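Local coordinates for protein isoaspartyl dipeptidase (Fervidobacterium islandicum, PDB 7CDH) that probably hydrolyses isoaspartyl (beta-aspartyl) dipeptides at a two-zinc site, as an M38 metallopeptidase of the amidohydrolase family linked to protein repair, at residues Arg143-Ile148 with Met184-Ala189; Arg104-Leu109 with Val135-Ser140; Ile2-Asn7 with Phe41-Tyr46; Asn49-Leu54 with Phe354-Glu359. All coordinates share one frame; numbering follows the deposited sequence.

Overall arrangement
Two pairs of contacts sit on opposite sides of the chain's centre. Contacts 1 and 2 lie in the barrel part: contact 1 includes helix 141-147, and contact 2 includes the loop that leads into it; Asp144 joins them by holding Thr138 and the backbone of Phe137. Contact 1 is buried and led by a lysine at a helix end, whereas contact 2 is partly buried, relies on leucine-to-phenylalanine packing and has a water bridge. Contacts 3 and 4 are strand pairs about 16 Å apart between centres, touching through Tyr46 and Leu356. Contact 3 is parallel, partly buried and mixes charged with apolar residues; contact 4 is antiparallel, buried and rich in leucine. Contacts 1, 2 and 3 also reach the third subunit.

Contact 1 (Arg143-Ile148 with Met184-Ala189); sequences RDIVLI and MISGKA
The flat groups met across this contact are the backbone carbonyls of Ile145 and Ile148, both gripped by the ammonium of Lys188. NZ of Lys188 reaches O of Ile145 at 2.7 Å, lying in the carbonyl plane on a lone pair, with a C=O...N angle of 140°. It approaches Ile148 differently, standing above that carbonyl plane, with 2.8 Å between Lys188 NZ and Ile148 O. The carbonyls of Asp149 and Val151 also accept from NZ, so NZ has four backbone oxygens as acceptors, which would probably favour its charged form. The lysine chain bends at chi3 (-140°) as it slides past Ile145 in the opposite direction. Beside it, CB of Ser186 lies 3.7 Å from O of Ile145, while Ser186 OG bonds back to Gly182 in its own helix. Further up, Val146 CG2 meets Ile185 CG2 at 3.9 Å, the two branches crossing obliquely; Phe73 and Asp100 of the second subunit pack on these residues. Helices 141-147 and 169-186, one on each side of strand 151-159 in the chain, are thus joined at their C-terminal ends, as neighbouring outer helices are in a TIM barrel.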
loop_
_atom_site.group_PDB
_atom_site.type_symbol
_atom_site.label_atom_id
_atom_site.label_comp_id
_atom_site.label_asym_id
_atom_site.label_seq_id
_atom_site.Cartn_x
_atom_site.Cartn_y
_atom_site.Cartn_z
ATOM N N ARG A 143 -1.426 -3.343 18.147
ATOM C CA ARG A 143 -1.199 -1.881 18.192
ATOM C C ARG A 143 -2.431 -1.169 18.757
ATOM O O ARG A 143 -2.220 -0.210 19.494
ATOM C CB ARG A 143 -0.883 -1.287 16.826
ATOM C CG ARG A 143 0.494 -1.648 16.323
ATOM C CD ARG A 143 0.626 -1.160 14.886
ATOM N NE ARG A 143 0.671 0.277 14.946
ATOM C CZ ARG A 143 1.779 0.941 15.223
ATOM N NH1 ARG A 143 2.893 0.245 15.453
ATOM N NH2 ARG A 143 1.747 2.276 15.296
ATOM N N ASP A 144 -3.644 -1.635 18.445
ATOM C CA ASP A 144 -4.908 -1.029 18.940
ATOM C C ASP A 144 -4.915 -1.021 20.471
ATOM O O ASP A 144 -5.096 0.053 21.071
ATOM C CB ASP A 144 -6.132 -1.723 18.377
ATOM C CG ASP A 144 -6.422 -1.448 16.915
ATOM O OD1 ASP A 144 -5.630 -0.705 16.276
ATOM O OD2 ASP A 144 -7.476 -1.981 16.424
ATOM N N ILE A 145 -4.653 -2.161 21.088
ATOM C CA ILE A 145 -4.725 -2.287 22.569
ATOM C C ILE A 145 -3.526 -1.571 23.193
ATOM O O ILE A 145 -3.666 -1.033 24.248
ATOM C CB ILE A 145 -4.867 -3.755 22.992
ATOM C CG1 ILE A 145 -5.212 -3.863 24.481
ATOM C CG2 ILE A 145 -3.631 -4.551 22.607
ATOM C CD1 ILE A 145 -5.714 -5.242 24.921
ATOM N N VAL A 146 -2.384 -1.468 22.538
ATOM C CA VAL A 146 -1.226 -0.778 23.178
ATOM C C VAL A 146 -1.485 0.734 23.096
ATOM O O VAL A 146 -1.400 1.379 24.147
ATOM C CB VAL A 146 0.113 -1.268 22.590
ATOM C CG1 VAL A 146 1.323 -0.467 23.044
ATOM C CG2 VAL A 146 0.346 -2.724 22.916
ATOM N N LEU A 147 -1.972 1.254 21.965
ATOM C CA LEU A 147 -1.973 2.722 21.693
ATOM C C LEU A 147 -3.257 3.433 22.155
ATOM O O LEU A 147 -3.204 4.652 22.360
ATOM C CB LEU A 147 -1.768 2.969 20.196
ATOM C CG LEU A 147 -0.410 2.564 19.630
ATOM C CD1 LEU A 147 -0.307 3.053 18.193
ATOM C CD2 LEU A 147 0.740 3.112 20.458
ATOM N N ILE A 148 -4.388 2.751 22.222
ATOM C CA ILE A 148 -5.729 3.343 22.527
ATOM C C ILE A 148 -6.203 2.924 23.927
ATOM O O ILE A 148 -6.591 1.768 24.112
ATOM C CB ILE A 148 -6.701 2.876 21.441
ATOM C CG1 ILE A 148 -6.208 3.301 20.061
ATOM C CG2 ILE A 148 -8.088 3.386 21.724
ATOM C CD1 ILE A 148 -6.862 2.538 18.965
ATOM N N MET A 184 -0.370 -7.513 27.835
ATOM C CA MET A 184 0.784 -7.530 28.767
ATOM C C MET A 184 1.579 -6.214 28.628
ATOM O O MET A 184 1.970 -5.642 29.649
ATOM C CB MET A 184 1.700 -8.728 28.486
ATOM C CG MET A 184 1.022 -10.071 28.696
ATOM S SD MET A 184 2.013 -11.513 28.233
ATOM C CE MET A 184 3.323 -11.406 29.449
ATOM N N ILE A 185 1.837 -5.758 27.410
ATOM C CA ILE A 185 2.641 -4.536 27.154
ATOM C C ILE A 185 1.912 -3.325 27.754
ATOM O O ILE A 185 2.569 -2.398 28.272
ATOM C CB ILE A 185 2.870 -4.408 25.634
ATOM C CG1 ILE A 185 3.753 -5.544 25.104
ATOM C CG2 ILE A 185 3.440 -3.045 25.250
ATOM C CD1 ILE A 185 3.784 -5.656 23.566
ATOM N N SER A 186 0.590 -3.312 27.668
ATOM C CA SER A 186 -0.258 -2.134 27.946
ATOM C C SER A 186 -0.812 -2.184 29.385
ATOM O O SER A 186 -1.472 -1.217 29.825
ATOM C CB SER A 186 -1.356 -2.057 26.905
ATOM O OG SER A 186 -2.323 -3.067 27.105
ATOM N N GLY A 187 -0.572 -3.268 30.106
ATOM C CA GLY A 187 -1.076 -3.423 31.476
ATOM C C GLY A 187 -2.582 -3.591 31.504
ATOM O O GLY A 187 -3.153 -3.365 32.543
ATOM N N LYS A 188 -3.200 -4.020 30.409
ATOM C CA LYS A 188 -4.656 -4.325 30.335
ATOM C C LYS A 188 -4.903 -5.841 30.283
ATOM O O LYS A 188 -3.959 -6.589 30.052
ATOM C CB LYS A 188 -5.206 -3.645 29.089
ATOM C CG LYS A 188 -5.005 -2.148 29.080
ATOM C CD LYS A 188 -5.767 -1.523 27.956
ATOM C CE LYS A 188 -5.046 -0.407 27.243
ATOM N NZ LYS A 188 -5.674 -0.218 25.925
ATOM N N ALA A 189 -6.148 -6.284 30.420
ATOM C CA ALA A 189 -6.512 -7.720 30.549
ATOM C C ALA A 189 -6.297 -8.478 29.231
ATOM O O ALA A 189 -5.910 -9.632 29.296
ATOM C CB ALA A 189 -7.942 -7.865 31.017
#

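Contact 2 (Arg104-Leu109 with Val135-Ser140); sequences RSLENL and VTFTGS
Leu106 reaches from the first turn of helix 106-118 into the loop 135-140, meeting Phe137 with its root and Val135 and Thr136 with its tip. CB comes down over one face of the Phe137 ring, a CH-pi contact 3.8 Å from the ring centroid and 17° off the normal, shifted somewhat toward the rim. CG, anti to the carbonyl carbon (chi1 -76°), turns away to CG2 of Val135 at 3.9 Å. CD1 continues the chain outward (chi2 177°) and ends at the backbone, 3.4 Å from C of Thr136, with Val135 CG2 also close by. In the barrel the two segments follow neighbouring parallel strands, 90-95 and 122-127, and the side chain of Leu106 is about 13 Å from a zinc ion. The ring also touches Ile125 and Thr127 of strand 122-127, so an alanine in place of Phe137 would probably open a gap beside them and leave Leu106 CB without the face it rests on. At the polar border a water donates to Glu107 OE2 and to Thr136 O, each at 2.8 Å; the same OE2 forms a salt bridge with Arg143 of the third subunit. Both backbones are fixed locally: Ser105 is the N-cap residue of helix 106-118, its OG accepting from Asn108 N at 3.0 Å, and Thr136 OG1 accepts from Gly139 N in an ST motif.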
loop_
_atom_site.group_PDB
_atom_site.type_symbol
_atom_site.label_atom_id
_atom_site.label_comp_id
_atom_site.label_asym_id
_atom_site.label_seq_id
_atom_site.Cartn_x
_atom_site.Cartn_y
_atom_site.Cartn_z
ATOM N N ARG A 104 -20.654 0.234 10.325
ATOM C CA ARG A 104 -20.338 0.655 11.709
ATOM C C ARG A 104 -18.816 0.704 11.825
ATOM O O ARG A 104 -18.193 -0.289 11.533
ATOM C CB ARG A 104 -20.948 -0.327 12.703
ATOM C CG ARG A 104 -22.408 -0.649 12.451
ATOM C CD ARG A 104 -23.284 0.520 12.834
ATOM N NE ARG A 104 -24.631 0.045 13.060
ATOM C CZ ARG A 104 -25.635 0.804 13.456
ATOM N NH1 ARG A 104 -25.442 2.099 13.639
ATOM N NH2 ARG A 104 -26.822 0.253 13.652
ATOM N N SER A 105 -18.259 1.853 12.158
ATOM C CA SER A 105 -16.812 2.120 12.213
ATOM C C SER A 105 -16.309 2.022 13.662
ATOM O O SER A 105 -17.041 2.360 14.613
ATOM C CB SER A 105 -16.544 3.475 11.573
ATOM O OG SER A 105 -16.367 4.498 12.520
ATOM N N LEU A 106 -15.061 1.614 13.821
ATOM C CA LEU A 106 -14.393 1.597 15.135
ATOM C C LEU A 106 -14.270 3.024 15.662
ATOM O O LEU A 106 -14.387 3.216 16.887
ATOM C CB LEU A 106 -13.035 0.914 14.985
ATOM C CG LEU A 106 -13.099 -0.605 14.859
ATOM C CD1 LEU A 106 -11.708 -1.159 14.635
ATOM C CD2 LEU A 106 -13.727 -1.219 16.102
ATOM N N GLU A 107 -14.063 4.005 14.793
ATOM C CA GLU A 107 -13.731 5.385 15.236
ATOM C C GLU A 107 -15.010 5.992 15.832
ATOM O O GLU A 107 -14.939 6.754 16.825
ATOM C CB GLU A 107 -13.180 6.239 14.089
ATOM C CG GLU A 107 -11.851 5.761 13.548
ATOM C CD GLU A 107 -11.893 4.584 12.574
ATOM O OE1 GLU A 107 -13.019 4.073 12.245
ATOM O OE2 GLU A 107 -10.783 4.137 12.176
ATOM N N ASN A 108 -16.148 5.618 15.271
ATOM C CA ASN A 108 -17.477 5.996 15.819
ATOM C C ASN A 108 -17.683 5.320 17.183
ATOM O O ASN A 108 -18.257 5.975 18.068
ATOM C CB ASN A 108 -18.558 5.634 14.815
ATOM C CG ASN A 108 -19.960 6.002 15.227
ATOM O OD1 ASN A 108 -20.841 5.123 15.216
ATOM N ND2 ASN A 108 -20.181 7.275 15.492
ATOM N N LEU A 109 -17.258 4.056 17.338
ATOM C CA LEU A 109 -17.386 3.305 18.599
ATOM C C LEU A 109 -16.617 4.029 19.701
ATOM O O LEU A 109 -17.126 4.153 20.810
ATOM C CB LEU A 109 -16.854 1.901 18.391
ATOM C CG LEU A 109 -16.789 1.074 19.668
ATOM C CD1 LEU A 109 -18.192 0.828 20.180
ATOM C CD2 LEU A 109 -16.067 -0.237 19.432
ATOM N N VAL A 135 -11.371 -5.997 11.916
ATOM C CA VAL A 135 -11.185 -4.548 11.630
ATOM C C VAL A 135 -10.339 -3.997 12.776
ATOM O O VAL A 135 -10.463 -4.510 13.896
ATOM C CB VAL A 135 -12.526 -3.787 11.560
ATOM C CG1 VAL A 135 -13.327 -4.159 10.334
ATOM C CG2 VAL A 135 -13.372 -3.974 12.849
ATOM N N THR A 136 -9.538 -2.970 12.513
ATOM C CA THR A 136 -8.597 -2.404 13.501
ATOM C C THR A 136 -8.596 -0.895 13.293
ATOM O O THR A 136 -9.063 -0.481 12.254
ATOM C CB THR A 136 -7.215 -3.067 13.399
ATOM O OG1 THR A 136 -6.575 -2.613 12.206
ATOM C CG2 THR A 136 -7.289 -4.577 13.368
ATOM N N PHE A 137 -8.189 -0.141 14.307
ATOM C CA PHE A 137 -7.954 1.311 14.229
ATOM C C PHE A 137 -6.655 1.619 13.484
ATOM O O PHE A 137 -6.610 2.635 12.835
ATOM C CB PHE A 137 -7.812 1.890 15.632
ATOM C CG PHE A 137 -9.069 1.915 16.448
ATOM C CD1 PHE A 137 -9.403 0.855 17.278
ATOM C CD2 PHE A 137 -9.909 3.007 16.402
ATOM C CE1 PHE A 137 -10.552 0.892 18.061
ATOM C CE2 PHE A 137 -11.043 3.050 17.200
ATOM C CZ PHE A 137 -11.359 2.011 18.049
ATOM N N THR A 138 -5.627 0.774 13.635
ATOM C CA THR A 138 -4.200 1.072 13.325
ATOM C C THR A 138 -3.569 -0.030 12.466
ATOM O O THR A 138 -2.375 0.023 12.274
ATOM C CB THR A 138 -3.356 1.178 14.605
ATOM O OG1 THR A 138 -3.337 -0.169 15.086
ATOM C CG2 THR A 138 -3.882 2.133 15.662
ATOM N N GLY A 139 -4.300 -1.048 12.030
ATOM C CA GLY A 139 -3.721 -2.113 11.187
ATOM C C GLY A 139 -3.351 -3.370 11.936
ATOM O O GLY A 139 -3.081 -4.407 11.263
ATOM N N SER A 140 -3.301 -3.349 13.265
ATOM C CA SER A 140 -3.135 -4.613 14.037
ATOM C C SER A 140 -3.881 -4.505 15.362
ATOM O O SER A 140 -3.889 -3.403 15.962
ATOM C CB SER A 140 -1.660 -5.008 14.210
ATOM O OG SER A 140 -0.968 -4.268 15.223
HETATM O O HOH W 1 -10.941 1.401 11.397
#

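Contact 3 (Ile2-Asn7 with Phe41-Tyr46); sequences IKIIKN and FEHEIY
A parallel strand pair, Ile2-Lys6 beside His43-Tyr46, forms one edge of the four-stranded mixed sheet in the beta-rich part that accompanies the barrel. Its axes run 4.6 Å apart at 17°. Four backbone bonds zip it together: Glu44 N gives to Ile2 O and Tyr46 N to Ile4 O, while Ile4 N and Lys6 N give to Glu44 O and Tyr46 O, the last at 2.9 Å between Lys6 N and Tyr46 O. At the start of the pair Ile2 crosses Phe41 at about a right angle. Its CD1, carried outward by chi2 of 175°, touches ring atom CE1 of Phe41 at 3.3 Å and CZ at 3.6 Å. Ile28 and His29 of the third subunit pack on these two residues, and an alanine in place of Ile2 would probably open a gap between Phe41 and Ile28 of that subunit. On the face carrying Lys3, Glu44, Ile5 and Tyr46, the lysine and glutamate lie side by side, pointing the same way; Lys3 CE is 3.6 Å from Glu44 OE2. Their charged atoms do not meet, since NZ of Lys3 stays 4.6 Å from OE2 of Glu44, and the salt bridge of Glu44 goes instead to Lys376. Next along, Ile5 CG1 is 4.3 Å from Tyr46 CB, and Tyr46 OH bonds to Asp377 and Ser366. Backbone bonds thus join the two strands, Glu44 and Tyr46 tie them to residues near the C-terminus, and Lys6 pairs with Asp20.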
loop_
_atom_site.group_PDB
_atom_site.type_symbol
_atom_site.label_atom_id
_atom_site.label_comp_id
_atom_site.label_asym_id
_atom_site.label_seq_id
_atom_site.Cartn_x
_atom_site.Cartn_y
_atom_site.Cartn_z
ATOM N N ILE A 2 -16.649 16.491 48.288
ATOM C CA ILE A 2 -16.757 15.290 49.157
ATOM C C ILE A 2 -18.220 15.085 49.528
ATOM O O ILE A 2 -18.881 16.087 49.801
ATOM C CB ILE A 2 -15.857 15.458 50.385
ATOM C CG1 ILE A 2 -14.410 15.179 49.983
ATOM C CG2 ILE A 2 -16.327 14.562 51.519
ATOM C CD1 ILE A 2 -13.421 15.431 51.073
ATOM N N LYS A 3 -18.708 13.841 49.479
ATOM C CA LYS A 3 -20.116 13.508 49.796
ATOM C C LYS A 3 -20.119 12.330 50.750
ATOM O O LYS A 3 -19.093 11.599 50.798
ATOM C CB LYS A 3 -20.925 13.134 48.557
ATOM C CG LYS A 3 -20.801 14.095 47.389
ATOM C CD LYS A 3 -21.778 13.792 46.267
ATOM C CE LYS A 3 -21.615 14.687 45.049
ATOM N NZ LYS A 3 -20.199 15.028 44.810
ATOM N N ILE A 4 -21.235 12.169 51.464
ATOM C CA ILE A 4 -21.465 11.077 52.451
ATOM C C ILE A 4 -22.866 10.554 52.226
ATOM O O ILE A 4 -23.796 11.382 52.325
ATOM C CB ILE A 4 -21.353 11.550 53.916
ATOM C CG1 ILE A 4 -19.971 12.100 54.260
ATOM C CG2 ILE A 4 -21.751 10.426 54.862
ATOM C CD1 ILE A 4 -19.887 13.589 54.118
ATOM N N ILE A 5 -23.002 9.239 52.060
ATOM C CA ILE A 5 -24.334 8.557 52.072
ATOM C C ILE A 5 -24.529 7.918 53.457
ATOM O O ILE A 5 -23.636 7.147 53.927
ATOM C CB ILE A 5 -24.467 7.551 50.908
ATOM C CG1 ILE A 5 -24.434 8.258 49.552
ATOM C CG2 ILE A 5 -25.721 6.702 51.041
ATOM C CD1 ILE A 5 -24.027 7.355 48.427
ATOM N N LYS A 6 -25.627 8.300 54.114
ATOM C CA LYS A 6 -25.956 7.888 55.501
ATOM C C LYS A 6 -27.151 6.944 55.441
ATOM O O LYS A 6 -28.022 7.168 54.584
ATOM C CB LYS A 6 -26.256 9.110 56.379
ATOM C CG LYS A 6 -25.023 9.885 56.822
ATOM C CD LYS A 6 -25.273 10.931 57.901
ATOM C CE LYS A 6 -24.001 11.357 58.613
ATOM N NZ LYS A 6 -23.740 10.522 59.811
ATOM N N ASN A 7 -27.169 5.932 56.315
ATOM C CA ASN A 7 -28.398 5.197 56.734
ATOM C C ASN A 7 -28.809 4.145 55.713
ATOM O O ASN A 7 -29.970 3.718 55.789
ATOM C CB ASN A 7 -29.624 6.104 56.928
ATOM C CG ASN A 7 -29.447 7.124 58.033
ATOM O OD1 ASN A 7 -28.608 6.922 58.913
ATOM N ND2 ASN A 7 -30.245 8.191 58.003
ATOM N N PHE A 41 -14.742 21.649 55.659
ATOM C CA PHE A 41 -14.863 21.952 54.210
ATOM C C PHE A 41 -16.299 21.677 53.774
ATOM O O PHE A 41 -16.931 20.802 54.403
ATOM C CB PHE A 41 -13.879 21.127 53.371
ATOM C CG PHE A 41 -13.718 19.664 53.726
ATOM C CD1 PHE A 41 -14.606 18.707 53.253
ATOM C CD2 PHE A 41 -12.642 19.228 54.489
ATOM C CE1 PHE A 41 -14.440 17.361 53.563
ATOM C CE2 PHE A 41 -12.470 17.881 54.793
ATOM C CZ PHE A 41 -13.365 16.947 54.322
ATOM N N GLU A 42 -16.765 22.388 52.741
ATOM C CA GLU A 42 -18.008 22.080 51.977
ATOM C C GLU A 42 -18.066 20.574 51.664
ATOM O O GLU A 42 -17.009 19.940 51.421
ATOM C CB GLU A 42 -18.101 22.899 50.684
ATOM C CG GLU A 42 -18.474 24.358 50.909
ATOM C CD GLU A 42 -19.885 24.596 51.429
ATOM O OE1 GLU A 42 -20.825 23.991 50.873
ATOM O OE2 GLU A 42 -20.043 25.381 52.391
ATOM N N HIS A 43 -19.277 20.023 51.678
ATOM C CA HIS A 43 -19.544 18.565 51.700
ATOM C C HIS A 43 -21.054 18.357 51.566
ATOM O O HIS A 43 -21.811 19.190 52.079
ATOM C CB HIS A 43 -18.933 17.931 52.963
ATOM C CG HIS A 43 -19.697 18.199 54.216
ATOM N ND1 HIS A 43 -20.457 19.343 54.399
ATOM C CD2 HIS A 43 -19.812 17.482 55.352
ATOM C CE1 HIS A 43 -21.031 19.304 55.581
ATOM N NE2 HIS A 43 -20.649 18.174 56.185
ATOM N N GLU A 44 -21.462 17.310 50.855
ATOM C CA GLU A 44 -22.884 16.987 50.609
ATOM C C GLU A 44 -23.213 15.739 51.436
ATOM O O GLU A 44 -22.333 14.877 51.583
ATOM C CB GLU A 44 -23.115 16.817 49.105
ATOM C CG GLU A 44 -24.523 16.361 48.759
ATOM C CD GLU A 44 -24.915 16.409 47.292
ATOM O OE1 GLU A 44 -26.041 15.964 46.997
ATOM O OE2 GLU A 44 -24.110 16.896 46.452
ATOM N N ILE A 45 -24.431 15.664 51.969
ATOM C CA ILE A 45 -24.942 14.491 52.730
ATOM C C ILE A 45 -26.205 13.984 52.037
ATOM O O ILE A 45 -27.030 14.814 51.646
ATOM C CB ILE A 45 -25.204 14.895 54.193
ATOM C CG1 ILE A 45 -23.885 15.268 54.885
ATOM C CG2 ILE A 45 -25.966 13.795 54.924
ATOM C CD1 ILE A 45 -23.953 15.394 56.395
ATOM N N TYR A 46 -26.351 12.673 51.881
ATOM C CA TYR A 46 -27.569 12.059 51.290
ATOM C C TYR A 46 -28.121 11.021 52.276
ATOM O O TYR A 46 -27.381 10.106 52.739
ATOM C CB TYR A 46 -27.257 11.516 49.894
ATOM C CG TYR A 46 -28.419 10.877 49.180
ATOM C CD1 TYR A 46 -29.346 11.635 48.493
ATOM C CD2 TYR A 46 -28.565 9.504 49.146
ATOM C CE1 TYR A 46 -30.415 11.052 47.826
ATOM C CE2 TYR A 46 -29.623 8.905 48.481
ATOM C CZ TYR A 46 -30.559 9.678 47.816
ATOM O OH TYR A 46 -31.605 9.072 47.164
#

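Contact 4 (Asn49-Leu54 with Phe354-Glu359); sequences NGLLLL and FILVDE
Leu52 and Val357 face each other as an antiparallel hydrogen-bonded pair, each NH 2.8 Å from the other's O: Leu52 N to Val357 O and Val357 N to Leu52 O. Two residues on, Leu54 and Ile355 form the next hydrogen-bonded pair, and Glu359 N closes the far end on Gly50 O at 3.1 Å. On the face carrying these pairs, Leu54 CB rests on Ile355 CG1 at 3.5 Å and Leu54 CD2 on Val357 CG2, while Leu52 CD2 crosses to Glu359 CB. On the other face Leu53 has CG anti to its backbone N (chi1 -178°), and chi2 of 73° sets CD1 where it touches Phe354 CB at 3.5 Å and Leu356 CD2 at 3.6 Å. A water donates to Gly50 O and, weakly, to Asp358 OD1; that carboxylate oxygen also takes the backbone NH groups of Gln360 and Ser361. Glu359 leads its carboxylate past Gly50 to a salt bridge with Lys9. Farther out, strand 8-11 bonds to the other edge of 51-59, strand 364-369 borders 354-358, and Phe23 meets the Phe354 ring edge to face. Residues 300 apart are therefore held by backbone bonds and leucine packing, with charge confined to the Gly50-Glu359 end; the contact ties strand 354-358, late in the chain, to the one that leads on to the zinc ligands His61 and His63.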
loop_
_atom_site.group_PDB
_atom_site.type_symbol
_atom_site.label_atom_id
_atom_site.label_comp_id
_atom_site.label_asym_id
_atom_site.label_seq_id
_atom_site.Cartn_x
_atom_site.Cartn_y
_atom_site.Cartn_z
ATOM N N ASN A 49 -31.911 6.395 53.997
ATOM C CA ASN A 49 -32.729 5.517 54.876
ATOM C C ASN A 49 -33.867 4.944 54.026
ATOM O O ASN A 49 -34.467 5.704 53.232
ATOM C CB ASN A 49 -33.226 6.226 56.142
ATOM C CG ASN A 49 -34.215 5.372 56.906
ATOM O OD1 ASN A 49 -33.861 4.326 57.468
ATOM N ND2 ASN A 49 -35.478 5.759 56.836
ATOM N N GLY A 50 -34.116 3.638 54.145
ATOM C CA GLY A 50 -35.051 2.899 53.270
ATOM C C GLY A 50 -34.386 2.313 52.028
ATOM O O GLY A 50 -35.056 1.512 51.349
ATOM N N LEU A 51 -33.121 2.662 51.732
ATOM C CA LEU A 51 -32.408 2.243 50.496
ATOM C C LEU A 51 -31.266 1.267 50.821
ATOM O O LEU A 51 -30.635 1.386 51.885
ATOM C CB LEU A 51 -31.879 3.471 49.744
ATOM C CG LEU A 51 -32.875 4.612 49.506
ATOM C CD1 LEU A 51 -32.223 5.746 48.733
ATOM C CD2 LEU A 51 -34.138 4.146 48.793
ATOM N N LEU A 52 -31.037 0.335 49.895
ATOM C CA LEU A 52 -29.818 -0.489 49.775
ATOM C C LEU A 52 -28.841 0.286 48.870
ATOM O O LEU A 52 -29.301 0.811 47.830
ATOM C CB LEU A 52 -30.187 -1.848 49.157
ATOM C CG LEU A 52 -31.518 -2.456 49.604
ATOM C CD1 LEU A 52 -31.728 -3.837 49.015
ATOM C CD2 LEU A 52 -31.598 -2.542 51.118
ATOM N N LEU A 53 -27.576 0.406 49.290
ATOM C CA LEU A 53 -26.427 0.900 48.501
ATOM C C LEU A 53 -25.677 -0.305 47.906
ATOM O O LEU A 53 -25.147 -1.119 48.687
ATOM C CB LEU A 53 -25.504 1.740 49.388
ATOM C CG LEU A 53 -24.298 2.341 48.662
ATOM C CD1 LEU A 53 -24.727 3.486 47.756
ATOM C CD2 LEU A 53 -23.230 2.814 49.624
ATOM N N LEU A 54 -25.623 -0.369 46.570
ATOM C CA LEU A 54 -24.998 -1.450 45.766
ATOM C C LEU A 54 -23.818 -0.862 44.980
ATOM O O LEU A 54 -23.706 0.346 44.767
ATOM C CB LEU A 54 -26.053 -2.042 44.820
ATOM C CG LEU A 54 -27.046 -3.067 45.384
ATOM C CD1 LEU A 54 -27.556 -2.715 46.767
ATOM C CD2 LEU A 54 -28.229 -3.250 44.446
ATOM N N PHE A 354 -21.993 3.604 42.383
ATOM C CA PHE A 354 -23.021 3.018 43.289
ATOM C C PHE A 354 -24.421 3.150 42.700
ATOM O O PHE A 354 -24.659 4.078 41.929
ATOM C CB PHE A 354 -23.134 3.787 44.605
ATOM C CG PHE A 354 -21.840 4.173 45.274
ATOM C CD1 PHE A 354 -20.870 3.227 45.549
ATOM C CD2 PHE A 354 -21.624 5.477 45.682
ATOM C CE1 PHE A 354 -19.674 3.591 46.144
ATOM C CE2 PHE A 354 -20.442 5.833 46.313
ATOM C CZ PHE A 354 -19.474 4.887 46.543
ATOM N N ILE A 355 -25.325 2.239 43.053
ATOM C CA ILE A 355 -26.783 2.460 42.858
ATOM C C ILE A 355 -27.465 2.379 44.229
ATOM O O ILE A 355 -26.988 1.685 45.148
ATOM C CB ILE A 355 -27.407 1.496 41.827
ATOM C CG1 ILE A 355 -27.283 0.036 42.246
ATOM C CG2 ILE A 355 -26.823 1.732 40.447
ATOM C CD1 ILE A 355 -28.120 -0.941 41.422
ATOM N N LEU A 356 -28.536 3.123 44.365
ATOM C CA LEU A 356 -29.385 3.107 45.566
ATOM C C LEU A 356 -30.716 2.513 45.144
ATOM O O LEU A 356 -31.331 3.013 44.204
ATOM C CB LEU A 356 -29.501 4.535 46.081
ATOM C CG LEU A 356 -28.256 5.047 46.798
ATOM C CD1 LEU A 356 -28.259 6.558 46.863
ATOM C CD2 LEU A 356 -28.173 4.456 48.205
ATOM N N VAL A 357 -31.086 1.420 45.779
ATOM C CA VAL A 357 -32.323 0.666 45.463
ATOM C C VAL A 357 -33.285 0.802 46.643
ATOM O O VAL A 357 -32.850 0.925 47.793
ATOM C CB VAL A 357 -31.885 -0.764 45.156
ATOM C CG1 VAL A 357 -33.045 -1.725 45.088
ATOM C CG2 VAL A 357 -31.083 -0.766 43.867
ATOM N N ASP A 358 -34.571 0.881 46.368
ATOM C CA ASP A 358 -35.617 0.873 47.417
ATOM C C ASP A 358 -35.703 -0.552 48.002
ATOM O O ASP A 358 -35.828 -1.504 47.214
ATOM C CB ASP A 358 -36.924 1.353 46.801
ATOM C CG ASP A 358 -37.999 1.524 47.841
ATOM O OD1 ASP A 358 -38.566 0.471 48.269
ATOM O OD2 ASP A 358 -38.212 2.697 48.237
ATOM N N GLU A 359 -35.605 -0.719 49.325
ATOM C CA GLU A 359 -35.518 -2.069 49.951
ATOM C C GLU A 359 -36.847 -2.821 49.793
ATOM O O GLU A 359 -36.804 -4.048 49.773
ATOM C CB GLU A 359 -35.070 -1.978 51.407
ATOM C CG GLU A 359 -36.078 -1.284 52.314
ATOM C CD GLU A 359 -35.657 -1.144 53.767
ATOM O OE1 GLU A 359 -34.561 -1.658 54.125
ATOM O OE2 GLU A 359 -36.441 -0.537 54.536
HETATM O O HOH W 2 -38.042 1.144 51.504
#